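Local coordinates for protein putative mandelate racemase/muconate lactonizing enzyme (Bordetella bronchiseptica, PDB 3DDM) that is of unknown function but has the two-domain build of the enolase superfamily, an N-terminal capping domain joined to a TIM-type barrel, at residues A[69-72]-A[73-77]; A[93-96]-A[97-101]; A[182-185]-A[186-190]; A[343-346]-A[347-351]. The protein carries 1 engineered substitution. All coordinates share one frame; numbering follows the deposited sequence.

Interaction 1: residues A[69-72]-A[73-77]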
loop_
_atom_site.group_PDB
_atom_site.type_symbol
_atom_site.label_atom_id
_atom_site.label_comp_id
_atom_site.label_asym_id
_atom_site.label_seq_id
_atom_site.Cartn_x
_atom_site.Cartn_y
_atom_site.Cartn_z
ATOM N N ARG A 69 4.675 7.556 -6.600
ATOM C CA ARG A 69 4.736 6.531 -7.622
ATOM C C ARG A 69 5.854 6.780 -8.617
ATOM O O ARG A 69 6.532 5.845 -9.040
ATOM C CB ARG A 69 3.382 6.428 -8.309
ATOM C CG ARG A 69 2.339 5.814 -7.389
ATOM C CD ARG A 69 0.915 6.031 -7.876
ATOM N NE ARG A 69 -0.006 5.155 -7.164
ATOM C CZ ARG A 69 -0.219 5.196 -5.855
ATOM N NH1 ARG A 69 0.417 6.081 -5.095
ATOM N NH2 ARG A 69 -1.058 4.334 -5.299
ATOM N N ALA A 70 6.058 8.041 -8.981
ATOM C CA ALA A 70 7.130 8.385 -9.902
ATOM C C ALA A 70 8.454 8.112 -9.192
ATOM O O ALA A 70 9.391 7.611 -9.804
ATOM C CB ALA A 70 7.029 9.841 -10.308
ATOM N N ARG A 71 8.529 8.421 -7.899
ATOM C CA ARG A 71 9.750 8.165 -7.140
ATOM C C ARG A 71 10.041 6.671 -7.120
ATOM O O ARG A 71 11.183 6.253 -7.314
ATOM C CB ARG A 71 9.637 8.672 -5.698
ATOM C CG ARG A 71 9.753 10.180 -5.538
ATOM C CD ARG A 71 11.080 10.708 -6.104
ATOM N NE ARG A 71 12.240 10.521 -5.218
ATOM C CZ ARG A 71 13.513 10.660 -5.602
ATOM N NH1 ARG A 71 13.807 10.983 -6.862
ATOM N NH2 ARG A 71 14.495 10.488 -4.723
ATOM N N LEU A 72 9.010 5.864 -6.881
ATOM C CA LEU A 72 9.186 4.414 -6.852
ATOM C C LEU A 72 9.809 3.915 -8.146
ATOM O O LEU A 72 10.713 3.071 -8.123
ATOM C CB LEU A 72 7.846 3.700 -6.638
ATOM C CG LEU A 72 7.323 3.647 -5.199
ATOM C CD1 LEU A 72 6.024 2.864 -5.165
ATOM C CD2 LEU A 72 8.359 3.002 -4.295
ATOM N N VAL A 73 9.320 4.439 -9.269
ATOM C CA VAL A 73 9.822 4.042 -10.579
ATOM C C VAL A 73 11.300 4.384 -10.757
ATOM O O VAL A 73 12.080 3.558 -11.233
ATOM C CB VAL A 73 9.006 4.706 -11.714
ATOM C CG1 VAL A 73 9.698 4.505 -13.064
ATOM C CG2 VAL A 73 7.620 4.110 -11.752
ATOM N N GLU A 74 11.685 5.592 -10.359
ATOM C CA GLU A 74 13.072 6.018 -10.504
ATOM C C GLU A 74 14.036 5.509 -9.422
ATOM O O GLU A 74 15.189 5.217 -9.718
ATOM C CB GLU A 74 13.144 7.551 -10.598
ATOM C CG GLU A 74 12.386 8.126 -11.802
ATOM C CD GLU A 74 12.528 9.646 -11.961
ATOM O OE1 GLU A 74 12.342 10.379 -10.959
ATOM O OE2 GLU A 74 12.810 10.110 -13.092
ATOM N N THR A 75 13.580 5.377 -8.180
ATOM C CA THR A 75 14.473 4.918 -7.113
ATOM C C THR A 75 14.466 3.421 -6.805
ATOM O O THR A 75 15.421 2.913 -6.226
ATOM C CB THR A 75 14.200 5.660 -5.778
ATOM O OG1 THR A 75 12.938 5.243 -5.246
ATOM C CG2 THR A 75 14.168 7.165 -5.994
ATOM N N VAL A 76 13.416 2.706 -7.188
ATOM C CA VAL A 76 13.349 1.280 -6.888
ATOM C C VAL A 76 13.293 0.347 -8.092
ATOM O O VAL A 76 14.047 -0.624 -8.168
ATOM C CB VAL A 76 12.144 0.987 -5.975
ATOM C CG1 VAL A 76 11.867 -0.509 -5.907
ATOM C CG2 VAL A 76 12.416 1.550 -4.595
ATOM N N LEU A 77 12.401 0.629 -9.031
ATOM C CA LEU A 77 12.261 -0.220 -10.204
ATOM C C LEU A 77 13.305 0.043 -11.283
ATOM O O LEU A 77 13.743 -0.886 -11.949
ATOM C CB LEU A 77 10.868 -0.047 -10.799
ATOM C CG LEU A 77 9.699 -0.271 -9.844
ATOM C CD1 LEU A 77 8.444 0.278 -10.481
ATOM C CD2 LEU A 77 9.552 -1.744 -9.518
#
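R71 and T75, one helical turn apart on helix 65-81, meet through both side chain and backbone. The methyl CG2 of T75 sits over the centre of one face of the R71 guanidinium, 3.6 Å from its CZ, and the two side chains cross at about a right angle. The arginine reaches this place by folding back on itself: chi2 (-58°) and chi3 (-79°) are both bent, which returns the planar group to the helix surface. On the polar side, the carbonyl oxygen of R71 accepts twice from T75, from N at 2.7 Å and from the hydroxyl OG1 at 2.9 Å. The amide arrives almost in line with the carbonyl bond, whereas OG1 stands above the carbonyl plane, placed there by a chi1 of 70°. E74 OE1 lies 4.4 Å from R71 NH1, too far for a salt bridge; OE2 is bonded to A17 N on strand 14-23.

At the next residue, L72 O also takes two donors, V76 N at 2.9 Å and L77 N at 3.1 Å. V73 and L77 pack on helix 110-131, and L72 lies between that helix and P62 of the second subunit. R71 and T75 touch C64 of that subunit; the R69 guanidinium, hydrogen-bonded to Q115 and G65 of its own chain, also forms a salt bridge with E109 of the second subunit. Chemically, the T75 hydroxyl adds a donor to R71 O, whereas at L72 O the doubling comes from L77 N bonding five residues back, in a pi-type turn; any attraction between R71 and E74 OE1 is probably weak.

Interaction 2: residues A[93-96]-A[97-101]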
loop_
_atom_site.group_PDB
_atom_site.type_symbol
_atom_site.label_atom_id
_atom_site.label_comp_id
_atom_site.label_asym_id
_atom_site.label_seq_id
_atom_site.Cartn_x
_atom_site.Cartn_y
_atom_site.Cartn_z
ATOM N N PHE A 93 8.814 -8.212 -16.318
ATOM C CA PHE A 93 7.692 -8.055 -15.419
ATOM C C PHE A 93 7.840 -9.020 -14.246
ATOM O O PHE A 93 7.758 -8.623 -13.081
ATOM C CB PHE A 93 6.391 -8.335 -16.156
ATOM C CG PHE A 93 5.189 -8.311 -15.270
ATOM C CD1 PHE A 93 4.842 -7.146 -14.575
ATOM C CD2 PHE A 93 4.404 -9.452 -15.108
ATOM C CE1 PHE A 93 3.728 -7.123 -13.726
ATOM C CE2 PHE A 93 3.286 -9.438 -14.262
ATOM C CZ PHE A 93 2.950 -8.272 -13.570
ATOM N N ALA A 94 8.069 -10.293 -14.557
ATOM C CA ALA A 94 8.226 -11.308 -13.525
ATOM C C ALA A 94 9.436 -11.020 -12.636
ATOM O O ALA A 94 9.460 -11.396 -11.464
ATOM C CB ALA A 94 8.359 -12.686 -14.162
ATOM N N HIS A 95 10.442 -10.355 -13.184
ATOM C CA HIS A 95 11.620 -10.063 -12.390
ATOM C C HIS A 95 11.295 -8.969 -11.385
ATOM O O HIS A 95 11.653 -9.075 -10.212
ATOM C CB HIS A 95 12.783 -9.635 -13.289
ATOM C CG HIS A 95 14.049 -9.346 -12.543
ATOM N ND1 HIS A 95 14.609 -8.086 -12.482
ATOM C CD2 HIS A 95 14.863 -10.154 -11.823
ATOM C CE1 HIS A 95 15.714 -8.130 -11.757
ATOM N NE2 HIS A 95 15.889 -9.373 -11.345
ATOM N N LEU A 96 10.594 -7.931 -11.843
ATOM C CA LEU A 96 10.241 -6.808 -10.986
ATOM C C LEU A 96 9.312 -7.182 -9.853
ATOM O O LEU A 96 9.453 -6.661 -8.743
ATOM C CB LEU A 96 9.633 -5.669 -11.807
ATOM C CG LEU A 96 10.618 -4.956 -12.731
ATOM C CD1 LEU A 96 9.959 -3.720 -13.298
ATOM C CD2 LEU A 96 11.881 -4.582 -11.962
ATOM N N GLU A 97 8.363 -8.076 -10.120
ATOM C CA GLU A 97 7.452 -8.510 -9.066
ATOM C C GLU A 97 8.241 -9.269 -8.002
ATOM O O GLU A 97 8.189 -8.934 -6.815
ATOM C CB GLU A 97 6.339 -9.412 -9.616
ATOM C CG GLU A 97 5.268 -8.681 -10.406
ATOM C CD GLU A 97 3.960 -9.469 -10.506
ATOM O OE1 GLU A 97 3.978 -10.612 -11.024
ATOM O OE2 GLU A 97 2.904 -8.943 -10.066
ATOM N N ALA A 98 8.992 -10.276 -8.440
ATOM C CA ALA A 98 9.789 -11.100 -7.536
ATOM C C ALA A 98 10.794 -10.306 -6.710
ATOM O O ALA A 98 10.969 -10.566 -5.517
ATOM C CB ALA A 98 10.516 -12.186 -8.327
ATOM N N ARG A 99 11.452 -9.344 -7.343
ATOM C CA ARG A 99 12.451 -8.543 -6.656
ATOM C C ARG A 99 11.876 -7.436 -5.772
ATOM O O ARG A 99 12.635 -6.691 -5.156
ATOM C CB ARG A 99 13.431 -7.941 -7.674
ATOM C CG ARG A 99 14.284 -8.973 -8.421
ATOM C CD ARG A 99 15.291 -9.635 -7.492
ATOM N NE ARG A 99 16.233 -8.645 -6.972
ATOM C CZ ARG A 99 17.424 -8.380 -7.507
ATOM N NH1 ARG A 99 17.829 -9.055 -8.586
ATOM N NH2 ARG A 99 18.199 -7.426 -6.978
ATOM N N THR A 100 10.549 -7.311 -5.711
ATOM C CA THR A 100 9.945 -6.278 -4.862
ATOM C C THR A 100 8.892 -6.875 -3.948
ATOM O O THR A 100 8.255 -6.157 -3.175
ATOM C CB THR A 100 9.267 -5.133 -5.679
ATOM O OG1 THR A 100 8.166 -5.650 -6.446
ATOM C CG2 THR A 100 10.269 -4.476 -6.591
ATOM N N ALA A 101 8.712 -8.189 -4.045
ATOM C CA ALA A 101 7.716 -8.880 -3.235
ATOM C C ALA A 101 7.909 -8.624 -1.742
ATOM O O ALA A 101 6.953 -8.343 -1.025
ATOM C CB ALA A 101 7.759 -10.367 -3.522
#
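E97 lays its side chain over one face of the F93 ring, one turn back on helix 89-98 of the N-terminal domain. Its CG stands 4.2 Å from the ring centroid and 23° off the normal, a CH-pi contact displaced toward the rim. The carboxylate follows the ring, with CD 3.4 Å from F93 CZ and the two planes only 25° apart, so the group is stacked on the ring. OE2 also has a weak hydrogen bond to W285 NE1, a partner far along the chain.

H95 and R99 form a second pair, lying side by side and pointing the same way. R99 CG is 3.6 Å from the centroid of the H95 ring, again over a face, while the guanidinium stands nearly perpendicular to the imidazole. H95 holds its ring beside R99 because CG is anti to the backbone N (chi1 -179°).

L96 contributes by its backbone: its carbonyl oxygen accepts the hydroxyl OG1 of T100 at 2.8 Å. Its side chain packs on I117 of helix 110-131 and on L80 and L81 of helix 65-81. T100 holds the N-cap position of the following helix, yet its hydroxyl makes no capping bond and turns back to the helix it leaves. Both pairs put a CG methylene over a ring face, a mainly dispersive contact; the stacked carboxylate of E97 is unlikely to gain electrostatically from the pi face, and the T100 hydroxyl bond ties down the helix end.

Interaction 3: residues A[182-185]-A[186-190]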
loop_
_atom_site.group_PDB
_atom_site.type_symbol
_atom_site.label_atom_id
_atom_site.label_comp_id
_atom_site.label_asym_id
_atom_site.label_seq_id
_atom_site.Cartn_x
_atom_site.Cartn_y
_atom_site.Cartn_z
ATOM N N ASP A 182 -29.872 6.072 -2.495
ATOM C CA ASP A 182 -30.715 5.016 -3.048
ATOM C C ASP A 182 -31.853 5.444 -3.973
ATOM O O ASP A 182 -31.960 4.965 -5.098
ATOM C CB ASP A 182 -31.310 4.189 -1.908
ATOM C CG ASP A 182 -30.304 3.249 -1.282
ATOM O OD1 ASP A 182 -29.204 3.709 -0.901
ATOM O OD2 ASP A 182 -30.622 2.047 -1.171
ATOM N N ALA A 183 -32.711 6.334 -3.489
ATOM C CA ALA A 183 -33.859 6.781 -4.269
ATOM C C ALA A 183 -33.496 7.565 -5.518
ATOM O O ALA A 183 -34.085 7.359 -6.583
ATOM C CB ALA A 183 -34.779 7.613 -3.391
ATOM N N ARG A 184 -32.533 8.468 -5.376
ATOM C CA ARG A 184 -32.091 9.302 -6.482
ATOM C C ARG A 184 -31.458 8.430 -7.562
ATOM O O ARG A 184 -31.691 8.642 -8.751
ATOM C CB ARG A 184 -31.077 10.340 -5.990
ATOM C CG ARG A 184 -31.014 11.599 -6.830
ATOM C CD ARG A 184 -29.814 12.460 -6.462
ATOM N NE ARG A 184 -29.931 13.810 -7.006
ATOM C CZ ARG A 184 -30.064 14.099 -8.300
ATOM N NH1 ARG A 184 -30.093 13.131 -9.213
ATOM N NH2 ARG A 184 -30.192 15.363 -8.685
ATOM N N ASP A 185 -30.668 7.446 -7.140
ATOM C CA ASP A 185 -29.998 6.548 -8.073
ATOM C C ASP A 185 -30.957 5.764 -8.961
ATOM O O ASP A 185 -30.737 5.649 -10.161
ATOM C CB ASP A 185 -29.085 5.573 -7.324
ATOM C CG ASP A 185 -27.814 6.234 -6.803
ATOM O OD1 ASP A 185 -27.352 7.226 -7.411
ATOM O OD2 ASP A 185 -27.265 5.742 -5.794
ATOM N N VAL A 186 -32.014 5.213 -8.380
ATOM C CA VAL A 186 -32.972 4.459 -9.177
ATOM C C VAL A 186 -33.747 5.416 -10.064
ATOM O O VAL A 186 -34.264 5.019 -11.104
ATOM C CB VAL A 186 -33.976 3.668 -8.301
ATOM C CG1 VAL A 186 -33.241 2.607 -7.490
ATOM C CG2 VAL A 186 -34.732 4.620 -7.387
ATOM N N ARG A 187 -33.832 6.677 -9.653
ATOM C CA ARG A 187 -34.534 7.670 -10.454
ATOM C C ARG A 187 -33.677 7.942 -11.683
ATOM O O ARG A 187 -34.164 7.887 -12.816
ATOM C CB ARG A 187 -34.738 8.973 -9.671
ATOM C CG ARG A 187 -36.202 9.388 -9.529
ATOM C CD ARG A 187 -36.332 10.871 -9.205
ATOM N NE ARG A 187 -35.529 11.271 -8.048
ATOM C CZ ARG A 187 -35.735 10.849 -6.803
ATOM N NH1 ARG A 187 -36.725 10.005 -6.534
ATOM N NH2 ARG A 187 -34.947 11.276 -5.825
ATOM N N ASN A 188 -32.395 8.227 -11.442
ATOM C CA ASN A 188 -31.439 8.498 -12.509
ATOM C C ASN A 188 -31.383 7.327 -13.474
ATOM O O ASN A 188 -31.532 7.499 -14.681
ATOM C CB ASN A 188 -30.036 8.727 -11.942
ATOM C CG ASN A 188 -29.916 10.030 -11.178
ATOM O OD1 ASN A 188 -30.738 10.939 -11.339
ATOM N ND2 ASN A 188 -28.871 10.138 -10.351
ATOM N N ALA A 189 -31.164 6.137 -12.928
ATOM C CA ALA A 189 -31.077 4.926 -13.731
ATOM C C ALA A 189 -32.239 4.802 -14.704
ATOM O O ALA A 189 -32.035 4.652 -15.903
ATOM C CB ALA A 189 -31.022 3.700 -12.825
ATOM N N LEU A 190 -33.457 4.873 -14.180
ATOM C CA LEU A 190 -34.651 4.746 -15.002
ATOM C C LEU A 190 -34.861 5.940 -15.930
ATOM O O LEU A 190 -35.272 5.776 -17.080
ATOM C CB LEU A 190 -35.885 4.548 -14.112
ATOM C CG LEU A 190 -35.846 3.356 -13.144
ATOM C CD1 LEU A 190 -37.153 3.291 -12.385
ATOM C CD2 LEU A 190 -35.608 2.051 -13.894
#
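R184 and N188 are neighbours on the outer helix 182-196 of a beta-alpha-beta unit, between strands 174-177 and 202-205 of the TIM-type barrel. R184 NH1 lies 3.1 Å from N188 OD1, with the amide at the edge of the guanidinium and near its plane; the angle is poor, and no hydrogen bond results. The polar ends are satisfied outside the helix: N188 ND2 by P156 O, and R184 NH2, weakly, by E157 O.

The backbone keeps the i to i+4 pattern. N188 N reaches R184 O at 2.8 Å with an N-H...O angle of 168°, and A189 N reaches D185 O at the same distance. V186 N to D182 O (3.3 Å) and R187 N to A183 O (3.2 Å) are longer, the latter the most bent of the four (138°). Near the start of the helix both aspartates have partners as well: D182 OD1 bridges to R214 of helix 212-222, and D185 OD2 accepts from G179 N, while D181 OD2 takes R184 N.

R187, bent at chi3 (-53°), crosses R184 at about a right angle and lies along the backbone of the preceding turn. A183 O lies over one face of its guanidinium, off toward the rim, and R187 NH2 comes 3.5 Å from R184 CA.

Interaction 4: residues A[343-346]-A[347-351]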
loop_
_atom_site.group_PDB
_atom_site.type_symbol
_atom_site.label_atom_id
_atom_site.label_comp_id
_atom_site.label_asym_id
_atom_site.label_seq_id
_atom_site.Cartn_x
_atom_site.Cartn_y
_atom_site.Cartn_z
ATOM N N PRO A 343 -7.615 17.425 -20.076
ATOM C CA PRO A 343 -6.647 17.587 -21.159
ATOM C C PRO A 343 -5.554 16.539 -21.111
ATOM O O PRO A 343 -5.023 16.151 -22.150
ATOM C CB PRO A 343 -6.111 18.994 -20.934
ATOM C CG PRO A 343 -7.293 19.703 -20.311
ATOM C CD PRO A 343 -7.769 18.678 -19.315
ATOM N N LEU A 344 -5.218 16.076 -19.906
ATOM C CA LEU A 344 -4.180 15.062 -19.762
ATOM C C LEU A 344 -4.568 13.800 -20.519
ATOM O O LEU A 344 -3.697 13.031 -20.945
ATOM C CB LEU A 344 -3.909 14.762 -18.290
ATOM C CG LEU A 344 -3.228 15.910 -17.539
ATOM C CD1 LEU A 344 -2.781 15.433 -16.165
ATOM C CD2 LEU A 344 -2.028 16.399 -18.327
ATOM N N ARG A 345 -5.875 13.598 -20.696
ATOM C CA ARG A 345 -6.366 12.458 -21.466
ATOM C C ARG A 345 -6.520 12.831 -22.945
ATOM O O ARG A 345 -6.052 12.110 -23.823
ATOM C CB ARG A 345 -7.724 11.984 -20.971
ATOM C CG ARG A 345 -8.290 10.840 -21.819
ATOM C CD ARG A 345 -9.729 11.091 -22.208
ATOM N NE ARG A 345 -10.458 11.617 -21.068
ATOM C CZ ARG A 345 -11.502 12.428 -21.157
ATOM N NH1 ARG A 345 -11.959 12.812 -22.349
ATOM N NH2 ARG A 345 -12.057 12.887 -20.051
ATOM N N SER A 346 -7.173 13.958 -23.213
ATOM C CA SER A 346 -7.415 14.404 -24.580
ATOM C C SER A 346 -6.171 14.735 -25.391
ATOM O O SER A 346 -6.126 14.477 -26.597
ATOM C CB SER A 346 -8.336 15.620 -24.581
ATOM O OG SER A 346 -9.569 15.311 -23.961
ATOM N N LEU A 347 -5.167 15.309 -24.743
ATOM C CA LEU A 347 -3.955 15.678 -25.448
ATOM C C LEU A 347 -3.087 14.452 -25.744
ATOM O O LEU A 347 -2.105 14.543 -26.475
ATOM C CB LEU A 347 -3.166 16.717 -24.627
ATOM C CG LEU A 347 -3.863 18.075 -24.380
ATOM C CD1 LEU A 347 -3.131 18.877 -23.333
ATOM C CD2 LEU A 347 -3.957 18.870 -25.663
ATOM N N LEU A 348 -3.453 13.295 -25.203
ATOM C CA LEU A 348 -2.649 12.100 -25.420
ATOM C C LEU A 348 -3.403 10.892 -25.949
ATOM O O LEU A 348 -2.908 9.772 -25.852
ATOM C CB LEU A 348 -1.941 11.709 -24.127
ATOM C CG LEU A 348 -0.903 12.697 -23.602
ATOM C CD1 LEU A 348 -0.524 12.361 -22.162
ATOM C CD2 LEU A 348 0.304 12.650 -24.503
ATOM N N SER A 349 -4.592 11.093 -26.500
ATOM C CA SER A 349 -5.332 9.965 -27.033
ATOM C C SER A 349 -5.965 10.278 -28.378
ATOM O O SER A 349 -7.171 10.508 -28.469
ATOM C CB SER A 349 -6.397 9.506 -26.037
ATOM O OG SER A 349 -7.172 10.602 -25.599
ATOM N N PRO A 350 -5.147 10.293 -29.445
ATOM C CA PRO A 350 -5.597 10.573 -30.811
ATOM C C PRO A 350 -6.620 9.600 -31.374
ATOM O O PRO A 350 -7.321 9.921 -32.335
ATOM C CB PRO A 350 -4.296 10.591 -31.620
ATOM C CG PRO A 350 -3.318 9.837 -30.774
ATOM C CD PRO A 350 -3.679 10.267 -29.380
ATOM N N ALA A 351 -6.718 8.416 -30.786
ATOM C CA ALA A 351 -7.685 7.440 -31.272
ATOM C C ALA A 351 -9.096 7.998 -31.123
ATOM O O ALA A 351 -10.014 7.624 -31.854
ATOM C CB ALA A 351 -7.552 6.128 -30.499
#
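L347 touches P343 where helix 343-346, a single short turn, gives way to a type I beta turn from S346 to S349 in the barrel domain. Its amide N bonds to P343 O at 2.7 Å, with an N-H...O angle of 163°. The side chain then runs back over the same residue, CD1 lying 3.8 Å from P343 CB in an apolar contact. This leucine is exposed, whereas P343 leans on Y22 of strand 14-23, which belongs to the N-terminal domain.

L348 comes next and turns inward. Its CD1 lies 3.5 Å from L344 O, and the side chain also packs on I314 of helix 313-325 and on P372. L348 N donates to R345 O at 3.2 Å, an i to i+3 bond, tighter in span than the i to i+4 bond from L347 N to P343 O; the amide comes from well above the carbonyl plane, 61° out of it.

S349 adds a second donor to that carbonyl. With chi1 at 50°, OG sits between its own backbone N and carbonyl carbon, close enough to donate to R345 O; the buried hydroxyl is satisfied in this way. The R345 side chain lies against V337 and D338 of strand 334-338 and against L316.

Beyond S349 the chain passes into a 3-10 segment at 350-351, where A351 N is bonded to Q317 OE1 of helix 313-325. The doubly used acceptor is R345 O: L348 N and S349 OG approach it from opposite faces of the carbonyl plane, with S349 OG at 2.6 Å.

Overall arrangement
Interactions 1 and 2 belong to the N-terminal domain, on consecutive helices that touch where L77 CD2 lies 4.1 Å from T100 CG2; both pack against helix 110-131. Interactions 3 and 4 lie in the barrel domain, their centres about 32 Å apart. More than half the touching residues are buried in interactions 1 (5 of 9) and 4 (4 of 7), while interaction 2 lies nearest the surface (2 of 8). In 1 and 4 a threonine or serine hydroxyl shares a carbonyl with a backbone amide, mid-helix in one and in a turn in the other. Interaction 2 adds ring-face contacts to a similar threonine-to-carbonyl bond; interaction 3 has polar ends anchored to barrel loops and a neighbouring helix. Interaction 1 meets the second subunit most extensively.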